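Local coordinates for glycoside hydrolase, GH17 family (Formosa sp. Hel1_33_131, PDB 6FCG), which probably hydrolyses internal glycosidic bonds of the algal glucan laminarin, acting as an endo-laminarinase of glycoside hydrolase family 17, at residues I43-I52 with R337-S346; L205-W216 with L231-H241. All coordinates share one frame; numbering follows the deposited sequence.

Contact 1: residues I43-I52 with R337-S346; sequences ILGNSKYLAI and REWTNEANMS
Ala51 on strand 50-53 and Arg337 on helix 326-342 meet where the first strand of the TIM barrel faces the last long barrel helix and the chain running on from it. In Arg337 a bend at chi2 (-62°) brings the guanidinium group up to the strand. It grips one carbonyl oxygen end-on with both terminal nitrogens: NH1 and NH2 each lie 3.0 Å from Ala51 O. The oxygen sits in the guanidinium plane, and NH1 approaches nearly along the C=O axis. Over a face of the group lies the side chain of Leu50, its CD2 4.2 Å from Arg337 NH2. Tyr333 OH bonds to NH1 as well, so the arginine is also held from its own helix.

At the other end of the contact, the type II turn from Ile43 to Asn46 meets the end of the helix. There Asn344, with positive phi, closes a Schellman motif and sends the chain on to Ser346. Gly45 N donates to Ser346 OG at 3.0 Å in a nearly straight bond (164°), and Leu44 CD2 packs alongside the same hydroxyl at 3.6 Å. Gly45 takes the positive-phi position of its turn, and its CA lies 3.9 Å from Met345 CA. Further along the loop, Ser47 CB rests against Asn341 CB (3.9 Å), and Asn341 OD1 lies beside the Ser47 hydroxyl.

Ser346 N bonds to His302 ND1, tying this corner to strand 301-305. The chemistry is thus split: a hydroxyl takes up the N-H of Gly45 in the turn, and a cationic group, which would probably polarise the Ala51 carbonyl, satisfies a buried strand oxygen with two N-H groups.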
loop_
_atom_site.group_PDB
_atom_site.type_symbol
_atom_site.label_atom_id
_atom_site.label_comp_id
_atom_site.label_asym_id
_atom_site.label_seq_id
_atom_site.Cartn_x
_atom_site.Cartn_y
_atom_site.Cartn_z
ATOM N N ILE A 43 19.608 43.938 -23.859
ATOM C CA ILE A 43 19.819 42.491 -23.838
ATOM C C ILE A 43 18.558 41.695 -23.469
ATOM O O ILE A 43 18.236 40.675 -24.089
ATOM C CB ILE A 43 20.933 42.159 -22.819
ATOM C CG1 ILE A 43 22.262 42.626 -23.379
ATOM C CG2 ILE A 43 20.995 40.658 -22.518
ATOM C CD1 ILE A 43 23.375 42.599 -22.359
ATOM N N LEU A 44 17.879 42.139 -22.416
ATOM C CA LEU A 44 16.769 41.387 -21.900
ATOM C C LEU A 44 15.601 41.480 -22.870
ATOM O O LEU A 44 15.250 42.565 -23.341
ATOM C CB LEU A 44 16.384 41.863 -20.507
ATOM C CG LEU A 44 17.451 41.680 -19.418
ATOM C CD1 LEU A 44 16.982 42.303 -18.109
ATOM C CD2 LEU A 44 17.805 40.228 -19.209
ATOM N N GLY A 45 15.011 40.325 -23.189
ATOM C CA GLY A 45 13.877 40.261 -24.124
ATOM C C GLY A 45 14.253 40.261 -25.589
ATOM O O GLY A 45 13.392 40.394 -26.445
ATOM N N ASN A 46 15.543 40.127 -25.859
ATOM C CA ASN A 46 16.077 40.211 -27.180
ATOM C C ASN A 46 16.601 38.839 -27.498
ATOM O O ASN A 46 17.554 38.396 -26.870
ATOM C CB ASN A 46 17.203 41.248 -27.199
ATOM C CG ASN A 46 17.844 41.432 -28.591
ATOM O OD1 ASN A 46 17.828 40.546 -29.469
ATOM N ND2 ASN A 46 18.443 42.592 -28.773
ATOM N N SER A 47 16.013 38.178 -28.497
ATOM C CA SER A 47 16.361 36.784 -28.806
ATOM C C SER A 47 17.738 36.576 -29.446
ATOM O O SER A 47 18.182 35.447 -29.559
ATOM C CB SER A 47 15.282 36.147 -29.662
ATOM O OG SER A 47 15.211 36.791 -30.904
ATOM N N LYS A 48 18.429 37.655 -29.823
ATOM C CA LYS A 48 19.857 37.558 -30.172
ATOM C C LYS A 48 20.754 37.295 -28.958
ATOM O O LYS A 48 21.897 36.942 -29.139
ATOM C CB LYS A 48 20.322 38.818 -30.893
ATOM C CG LYS A 48 19.712 38.950 -32.269
ATOM C CD LYS A 48 19.974 40.320 -32.873
ATOM C CE LYS A 48 18.909 40.673 -33.909
ATOM N NZ LYS A 48 19.433 41.677 -34.868
ATOM N N TYR A 49 20.242 37.532 -27.742
ATOM C CA TYR A 49 20.957 37.269 -26.472
ATOM C C TYR A 49 20.217 36.241 -25.572
ATOM O O TYR A 49 19.643 36.603 -24.513
ATOM C CB TYR A 49 21.179 38.588 -25.709
ATOM C CG TYR A 49 21.843 39.679 -26.505
ATOM C CD1 TYR A 49 21.106 40.570 -27.282
ATOM C CD2 TYR A 49 23.246 39.839 -26.469
ATOM C CE1 TYR A 49 21.731 41.573 -28.006
ATOM C CE2 TYR A 49 23.880 40.842 -27.187
ATOM C CZ TYR A 49 23.119 41.696 -27.953
ATOM O OH TYR A 49 23.754 42.686 -28.643
ATOM N N LEU A 50 20.227 34.979 -25.999
ATOM C CA LEU A 50 19.567 33.891 -25.245
ATOM C C LEU A 50 20.195 33.740 -23.871
ATOM O O LEU A 50 21.423 33.815 -23.735
ATOM C CB LEU A 50 19.663 32.543 -25.959
ATOM C CG LEU A 50 18.829 32.370 -27.237
ATOM C CD1 LEU A 50 19.077 30.993 -27.846
ATOM C CD2 LEU A 50 17.338 32.598 -27.026
ATOM N N ALA A 51 19.332 33.565 -22.869
ATOM C CA ALA A 51 19.735 33.467 -21.471
ATOM C C ALA A 51 19.687 32.030 -20.979
ATOM O O ALA A 51 18.977 31.200 -21.562
ATOM C CB ALA A 51 18.826 34.331 -20.615
ATOM N N ILE A 52 20.425 31.774 -19.898
ATOM C CA ILE A 52 20.457 30.483 -19.230
ATOM C C ILE A 52 20.821 30.667 -17.758
ATOM O O ILE A 52 21.599 31.555 -17.425
ATOM C CB ILE A 52 21.465 29.532 -19.931
ATOM C CG1 ILE A 52 21.222 28.069 -19.588
ATOM C CG2 ILE A 52 22.912 29.858 -19.600
ATOM C CD1 ILE A 52 21.202 27.167 -20.805
ATOM N N ARG A 337 11.215 28.553 -25.124
ATOM C CA ARG A 337 11.951 29.406 -26.039
ATOM C C ARG A 337 11.011 30.117 -27.008
ATOM O O ARG A 337 11.103 31.349 -27.161
ATOM C CB ARG A 337 13.040 28.622 -26.779
ATOM C CG ARG A 337 14.253 28.248 -25.924
ATOM C CD ARG A 337 15.028 29.444 -25.380
ATOM N NE ARG A 337 16.271 28.971 -24.769
ATOM C CZ ARG A 337 16.984 29.609 -23.834
ATOM N NH1 ARG A 337 18.104 29.040 -23.419
ATOM N NH2 ARG A 337 16.657 30.797 -23.342
ATOM N N GLU A 338 10.107 29.372 -27.648
ATOM C CA GLU A 338 9.114 29.990 -28.575
ATOM C C GLU A 338 8.238 31.039 -27.888
ATOM O O GLU A 338 8.126 32.160 -28.361
ATOM C CB GLU A 338 8.221 28.944 -29.240
ATOM C CG GLU A 338 8.837 28.308 -30.480
ATOM C CD GLU A 338 8.194 26.975 -30.836
ATOM O OE1 GLU A 338 6.936 26.912 -30.875
ATOM O OE2 GLU A 338 8.945 25.984 -31.056
ATOM N N TRP A 339 7.688 30.688 -26.734
ATOM C CA TRP A 339 6.879 31.637 -25.969
ATOM C C TRP A 339 7.649 32.912 -25.602
ATOM O O TRP A 339 7.157 34.000 -25.816
ATOM C CB TRP A 339 6.287 30.993 -24.696
ATOM C CG TRP A 339 5.806 31.976 -23.676
ATOM C CD1 TRP A 339 4.994 33.044 -23.890
ATOM C CD2 TRP A 339 6.118 31.986 -22.286
ATOM N NE1 TRP A 339 4.793 33.729 -22.718
ATOM C CE2 TRP A 339 5.473 33.095 -21.716
ATOM C CE3 TRP A 339 6.872 31.153 -21.462
ATOM C CZ2 TRP A 339 5.550 33.394 -20.366
ATOM C CZ3 TRP A 339 6.948 31.442 -20.105
ATOM C CH2 TRP A 339 6.295 32.556 -19.574
ATOM N N THR A 340 8.836 32.761 -25.032
ATOM C CA THR A 340 9.576 33.900 -24.532
ATOM C C THR A 340 10.073 34.786 -25.641
ATOM O O THR A 340 10.060 36.001 -25.505
ATOM C CB THR A 340 10.711 33.489 -23.550
ATOM O OG1 THR A 340 11.546 32.454 -24.110
ATOM C CG2 THR A 340 10.097 33.017 -22.251
ATOM N N ASN A 341 10.513 34.197 -26.737
ATOM C CA ASN A 341 11.021 35.002 -27.839
ATOM C C ASN A 341 9.862 35.770 -28.546
ATOM O O ASN A 341 10.053 36.919 -28.927
ATOM C CB ASN A 341 12.036 34.232 -28.719
ATOM C CG ASN A 341 11.617 34.187 -30.177
ATOM O OD1 ASN A 341 12.219 34.880 -30.966
ATOM N ND2 ASN A 341 10.536 33.453 -30.535
ATOM N N GLU A 342 8.662 35.182 -28.638
ATOM C CA GLU A 342 7.438 35.883 -29.162
ATOM C C GLU A 342 6.901 36.958 -28.203
ATOM O O GLU A 342 6.346 37.933 -28.646
ATOM C CB GLU A 342 6.283 34.896 -29.512
ATOM N N ALA A 343 7.106 36.784 -26.901
ATOM C CA ALA A 343 6.677 37.762 -25.897
ATOM C C ALA A 343 7.768 38.785 -25.513
ATOM O O ALA A 343 7.555 39.624 -24.652
ATOM C CB ALA A 343 6.213 37.022 -24.660
ATOM N N ASN A 344 8.921 38.731 -26.178
ATOM C CA ASN A 344 10.121 39.530 -25.832
ATOM C C ASN A 344 10.507 39.463 -24.338
ATOM O O ASN A 344 10.671 40.471 -23.665
ATOM C CB ASN A 344 9.989 40.983 -26.360
ATOM C CG ASN A 344 9.838 41.066 -27.909
ATOM O OD1 ASN A 344 10.744 40.766 -28.761
ATOM N ND2 ASN A 344 8.666 41.522 -28.284
ATOM N N MET A 345 10.628 38.235 -23.846
ATOM C CA MET A 345 11.165 37.960 -22.525
ATOM C C MET A 345 12.460 37.160 -22.674
ATOM O O MET A 345 12.578 36.300 -23.531
ATOM C CB MET A 345 10.156 37.155 -21.683
ATOM C CG MET A 345 8.839 37.862 -21.399
ATOM S SD MET A 345 7.552 36.846 -20.622
ATOM C CE MET A 345 6.610 38.218 -19.986
ATOM N N SER A 346 13.448 37.487 -21.862
ATOM C CA SER A 346 14.516 36.580 -21.541
ATOM C C SER A 346 13.999 35.395 -20.709
ATOM O O SER A 346 13.043 35.503 -19.928
ATOM C CB SER A 346 15.647 37.328 -20.815
ATOM O OG SER A 346 16.380 38.152 -21.718
#

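Contact 2: residues L205-W216 with L231-H241; sequences LWITSSDNFASW and LIEAVDYLSVH
Ser210 and Ser239 face each other on neighbouring parallel strands, 206-212 and 238-241, of the TIM-barrel sheet, joined by a beta-alpha-beta crossover. Their OG atoms are 2.7 Å apart, and Ser210 OG also bonds to His241 NE2, meeting the imidazole at its edge; Asp211 N lies over a face of that ring. The main-chain ladder includes the bond from His241 N to Asp211 O.

At the strand starts, Asp236 OD2 takes Ile207 N on its anti lone pair (2.8 Å), and its CB sits over the five-membered ring of Trp206. Thr208 OG1 donates to Tyr237 O from above the carbonyl plane, while Thr208 CB covers a face of the Tyr237 ring.

On the other side of the sheet, CG of Trp216 stands anti to its carbonyl carbon (chi1 -80°), which lays the indole across Leu238, whose CG is 3.8 Å from the centroid of the six-membered ring; Ile232 CG1 meets its edge and Leu231 CD2 packs nearby.

Further out, Glu169 OE2 holds His241 ND1, and Lys196 forms a salt bridge with Asp236. Back in the ladder, Ser239 O is gripped from opposite faces of its plane, by Asp211 N at 3.0 Å and by Trp216 NE1 at 3.1 Å.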
loop_
_atom_site.group_PDB
_atom_site.type_symbol
_atom_site.label_atom_id
_atom_site.label_comp_id
_atom_site.label_asym_id
_atom_site.label_seq_id
_atom_site.Cartn_x
_atom_site.Cartn_y
_atom_site.Cartn_z
ATOM N N LEU A 205 22.906 49.800 -15.068
ATOM C CA LEU A 205 22.873 48.543 -14.334
ATOM C C LEU A 205 21.489 48.329 -13.785
ATOM O O LEU A 205 20.949 49.206 -13.118
ATOM C CB LEU A 205 23.869 48.570 -13.166
ATOM C CG LEU A 205 23.976 47.319 -12.311
ATOM C CD1 LEU A 205 24.706 46.220 -13.045
ATOM C CD2 LEU A 205 24.678 47.617 -11.013
ATOM N N TRP A 206 20.894 47.196 -14.101
ATOM C CA TRP A 206 19.524 46.935 -13.703
ATOM C C TRP A 206 19.486 46.135 -12.409
ATOM O O TRP A 206 20.289 45.229 -12.213
ATOM C CB TRP A 206 18.754 46.253 -14.855
ATOM C CG TRP A 206 18.040 47.228 -15.756
ATOM C CD1 TRP A 206 18.270 48.565 -15.851
ATOM C CD2 TRP A 206 16.998 46.935 -16.695
ATOM N NE1 TRP A 206 17.438 49.125 -16.783
ATOM C CE2 TRP A 206 16.661 48.150 -17.332
ATOM C CE3 TRP A 206 16.332 45.773 -17.068
ATOM C CZ2 TRP A 206 15.675 48.240 -18.296
ATOM C CZ3 TRP A 206 15.350 45.850 -18.045
ATOM C CH2 TRP A 206 15.031 47.082 -18.648
ATOM N N ILE A 207 18.529 46.471 -11.541
ATOM C CA ILE A 207 18.368 45.800 -10.262
ATOM C C ILE A 207 17.048 45.072 -10.248
ATOM O O ILE A 207 16.040 45.586 -10.717
ATOM C CB ILE A 207 18.404 46.797 -9.110
ATOM C CG1 ILE A 207 19.594 47.757 -9.252
ATOM C CG2 ILE A 207 18.473 46.057 -7.775
ATOM C CD1 ILE A 207 20.966 47.093 -9.237
ATOM N N THR A 208 17.049 43.862 -9.698
ATOM C CA THR A 208 15.826 43.044 -9.594
ATOM C C THR A 208 15.896 42.171 -8.372
ATOM O O THR A 208 16.831 42.280 -7.571
ATOM C CB THR A 208 15.617 42.164 -10.859
ATOM O OG1 THR A 208 14.316 41.575 -10.865
ATOM C CG2 THR A 208 16.686 41.060 -10.968
ATOM N N SER A 209 14.877 41.331 -8.214
ATOM C CA SER A 209 14.913 40.185 -7.314
ATOM C C SER A 209 14.372 39.017 -8.098
ATOM O O SER A 209 13.442 39.182 -8.864
ATOM C CB SER A 209 14.066 40.423 -6.078
ATOM O OG SER A 209 14.222 39.370 -5.142
ATOM N N SER A 210 14.966 37.841 -7.938
ATOM C CA SER A 210 14.512 36.689 -8.700
ATOM C C SER A 210 13.707 35.809 -7.757
ATOM O O SER A 210 14.208 35.338 -6.736
ATOM C CB SER A 210 15.690 35.967 -9.354
ATOM O OG SER A 210 15.290 35.379 -10.583
ATOM N N ASP A 211 12.444 35.601 -8.093
ATOM C CA ASP A 211 11.543 34.933 -7.166
ATOM C C ASP A 211 10.372 34.245 -7.874
ATOM O O ASP A 211 10.087 34.492 -9.051
ATOM C CB ASP A 211 11.041 35.942 -6.102
ATOM C CG ASP A 211 10.873 35.301 -4.703
ATOM O OD1 ASP A 211 10.254 34.211 -4.616
ATOM O OD2 ASP A 211 11.370 35.902 -3.713
ATOM N N ASN A 212 9.722 33.369 -7.125
ATOM C CA ASN A 212 8.515 32.673 -7.551
ATOM C C ASN A 212 7.394 33.632 -7.919
ATOM O O ASN A 212 7.229 34.680 -7.311
ATOM C CB ASN A 212 8.033 31.793 -6.404
ATOM C CG ASN A 212 6.885 30.895 -6.795
ATOM O OD1 ASN A 212 5.709 31.193 -6.515
ATOM N ND2 ASN A 212 7.214 29.759 -7.405
ATOM N N PHE A 213 6.606 33.235 -8.893
ATOM C CA PHE A 213 5.489 34.036 -9.348
ATOM C C PHE A 213 4.595 34.526 -8.213
ATOM O O PHE A 213 4.073 35.630 -8.275
ATOM C CB PHE A 213 4.648 33.254 -10.383
ATOM C CG PHE A 213 3.758 32.231 -9.777
ATOM C CD1 PHE A 213 4.255 31.012 -9.374
ATOM C CD2 PHE A 213 2.404 32.494 -9.595
ATOM C CE1 PHE A 213 3.414 30.054 -8.822
ATOM C CE2 PHE A 213 1.557 31.554 -9.037
ATOM C CZ PHE A 213 2.064 30.332 -8.653
ATOM N N ALA A 214 4.377 33.686 -7.212
ATOM C CA ALA A 214 3.514 34.038 -6.089
ATOM C C ALA A 214 4.116 35.159 -5.241
ATOM O O ALA A 214 3.404 36.016 -4.741
ATOM C CB ALA A 214 3.229 32.796 -5.232
ATOM N N SER A 215 5.425 35.148 -5.086
ATOM C CA SER A 215 6.129 36.206 -4.344
ATOM C C SER A 215 6.001 37.577 -4.996
ATOM O O SER A 215 6.006 38.583 -4.322
ATOM C CB SER A 215 7.619 35.866 -4.218
ATOM O OG SER A 215 7.787 34.586 -3.652
ATOM N N TRP A 216 5.873 37.584 -6.312
ATOM C CA TRP A 216 5.655 38.798 -7.052
ATOM C C TRP A 216 4.200 39.157 -7.183
ATOM O O TRP A 216 3.851 40.032 -7.971
ATOM C CB TRP A 216 6.281 38.687 -8.453
ATOM C CG TRP A 216 7.776 38.926 -8.480
ATOM C CD1 TRP A 216 8.746 38.041 -8.896
ATOM C CD2 TRP A 216 8.445 40.102 -8.074
ATOM N NE1 TRP A 216 9.985 38.618 -8.771
ATOM C CE2 TRP A 216 9.822 39.897 -8.294
ATOM C CE3 TRP A 216 8.016 41.327 -7.578
ATOM C CZ2 TRP A 216 10.775 40.879 -8.026
ATOM C CZ3 TRP A 216 8.972 42.312 -7.295
ATOM C CH2 TRP A 216 10.335 42.072 -7.515
ATOM N N LEU A 231 8.519 47.397 -3.495
ATOM C CA LEU A 231 9.552 46.635 -4.168
ATOM C C LEU A 231 9.344 46.593 -5.671
ATOM O O LEU A 231 10.286 46.758 -6.438
ATOM C CB LEU A 231 9.602 45.202 -3.632
ATOM C CG LEU A 231 10.629 44.280 -4.300
ATOM C CD1 LEU A 231 12.047 44.771 -4.061
ATOM C CD2 LEU A 231 10.474 42.878 -3.767
ATOM N N ILE A 232 8.104 46.371 -6.088
ATOM C CA ILE A 232 7.753 46.404 -7.504
ATOM C C ILE A 232 8.060 47.773 -8.128
ATOM O O ILE A 232 8.487 47.810 -9.275
ATOM C CB ILE A 232 6.288 46.006 -7.740
ATOM C CG1 ILE A 232 6.106 44.518 -7.439
ATOM C CG2 ILE A 232 5.859 46.279 -9.172
ATOM C CD1 ILE A 232 4.686 44.120 -7.123
ATOM N N GLU A 233 7.847 48.872 -7.384
ATOM C CA GLU A 233 8.282 50.225 -7.810
ATOM C C GLU A 233 9.786 50.364 -7.892
ATOM O O GLU A 233 10.271 50.982 -8.799
ATOM C CB GLU A 233 7.767 51.379 -6.879
ATOM C CG GLU A 233 6.274 51.834 -7.115
ATOM C CD GLU A 233 5.972 52.536 -8.451
ATOM O OE1 GLU A 233 6.741 52.473 -9.419
ATOM O OE2 GLU A 233 4.869 53.108 -8.572
ATOM N N ALA A 234 10.518 49.818 -6.930
ATOM C CA ALA A 234 11.961 50.054 -6.831
ATOM C C ALA A 234 12.794 49.302 -7.854
ATOM O O ALA A 234 13.804 49.833 -8.305
ATOM C CB ALA A 234 12.456 49.727 -5.432
ATOM N N VAL A 235 12.396 48.085 -8.229
ATOM C CA VAL A 235 13.193 47.276 -9.187
ATOM C C VAL A 235 13.127 47.823 -10.607
ATOM O O VAL A 235 12.183 48.522 -10.956
ATOM C CB VAL A 235 12.787 45.769 -9.223
ATOM C CG1 VAL A 235 13.056 45.121 -7.885
ATOM C CG2 VAL A 235 11.346 45.551 -9.653
ATOM N N ASP A 236 14.135 47.533 -11.414
ATOM C CA ASP A 236 14.093 47.919 -12.836
ATOM C C ASP A 236 13.224 46.956 -13.621
ATOM O O ASP A 236 12.572 47.366 -14.585
ATOM C CB ASP A 236 15.492 48.011 -13.422
ATOM C CG ASP A 236 16.294 49.157 -12.822
ATOM O OD1 ASP A 236 15.973 50.317 -13.119
ATOM O OD2 ASP A 236 17.276 48.905 -12.062
ATOM N N TYR A 237 13.194 45.680 -13.209
ATOM C CA TYR A 237 12.266 44.690 -13.769
ATOM C C TYR A 237 11.971 43.576 -12.762
ATOM O O TYR A 237 12.617 43.503 -11.724
ATOM C CB TYR A 237 12.843 44.105 -15.065
ATOM C CG TYR A 237 13.933 43.040 -14.897
ATOM C CD1 TYR A 237 15.246 43.390 -14.671
ATOM C CD2 TYR A 237 13.636 41.681 -15.010
ATOM C CE1 TYR A 237 16.237 42.419 -14.552
ATOM C CE2 TYR A 237 14.611 40.711 -14.894
ATOM C CZ TYR A 237 15.910 41.078 -14.655
ATOM O OH TYR A 237 16.905 40.119 -14.545
ATOM N N LEU A 238 11.024 42.696 -13.107
ATOM C CA LEU A 238 10.663 41.538 -12.292
ATOM C C LEU A 238 11.206 40.267 -12.915
ATOM O O LEU A 238 10.867 39.940 -14.043
ATOM C CB LEU A 238 9.141 41.408 -12.144
ATOM C CG LEU A 238 8.428 42.377 -11.183
ATOM C CD1 LEU A 238 8.344 43.789 -11.761
ATOM C CD2 LEU A 238 7.025 41.883 -10.876
ATOM N N SER A 239 12.018 39.535 -12.154
ATOM C CA SER A 239 12.538 38.226 -12.552
ATOM C C SER A 239 11.659 37.118 -11.877
ATOM O O SER A 239 11.695 36.919 -10.667
ATOM C CB SER A 239 14.010 38.106 -12.164
ATOM O OG SER A 239 14.585 36.929 -12.675
ATOM N N VAL A 240 10.878 36.421 -12.688
ATOM C CA VAL A 240 9.796 35.574 -12.236
ATOM C C VAL A 240 10.121 34.124 -12.488
ATOM O O VAL A 240 10.531 33.765 -13.605
ATOM C CB VAL A 240 8.504 35.932 -12.990
ATOM C CG1 VAL A 240 7.406 34.930 -12.710
ATOM C CG2 VAL A 240 8.063 37.322 -12.590
ATOM N N HIS A 241 9.882 33.283 -11.485
ATOM C CA HIS A 241 10.038 31.824 -11.648
ATOM C C HIS A 241 8.689 31.111 -11.748
ATOM O O HIS A 241 7.784 31.416 -10.974
ATOM C CB HIS A 241 10.801 31.196 -10.469
ATOM C CG HIS A 241 12.125 31.837 -10.174
ATOM N ND1 HIS A 241 12.985 31.321 -9.228
ATOM C CD2 HIS A 241 12.748 32.922 -10.699
ATOM C CE1 HIS A 241 14.072 32.065 -9.174
ATOM N NE2 HIS A 241 13.953 33.044 -10.052
#

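Contacts 1 and 2 belong to one barrel sheet, their centres about 17 Å apart, and meet through Leu44. Its CD1 lies 3.6 Å from Tyr237 CE1 and 3.7 Å from Trp206 CE3, so the turn of contact 1 packs against the strand starts of contact 2, at the N-terminal end of the barrel. His302, a partner of the contact 1 corner, also meets the Tyr237 ring of contact 2, their planes at about 70°. The C-terminal strand ends, where TIM-barrel glycosidases carry their active sites, are approached by contact 2 through His241 and its partner Glu169, whereas contact 1 is structural and lies where the ends of the sheet probably approach each other to close the barrel.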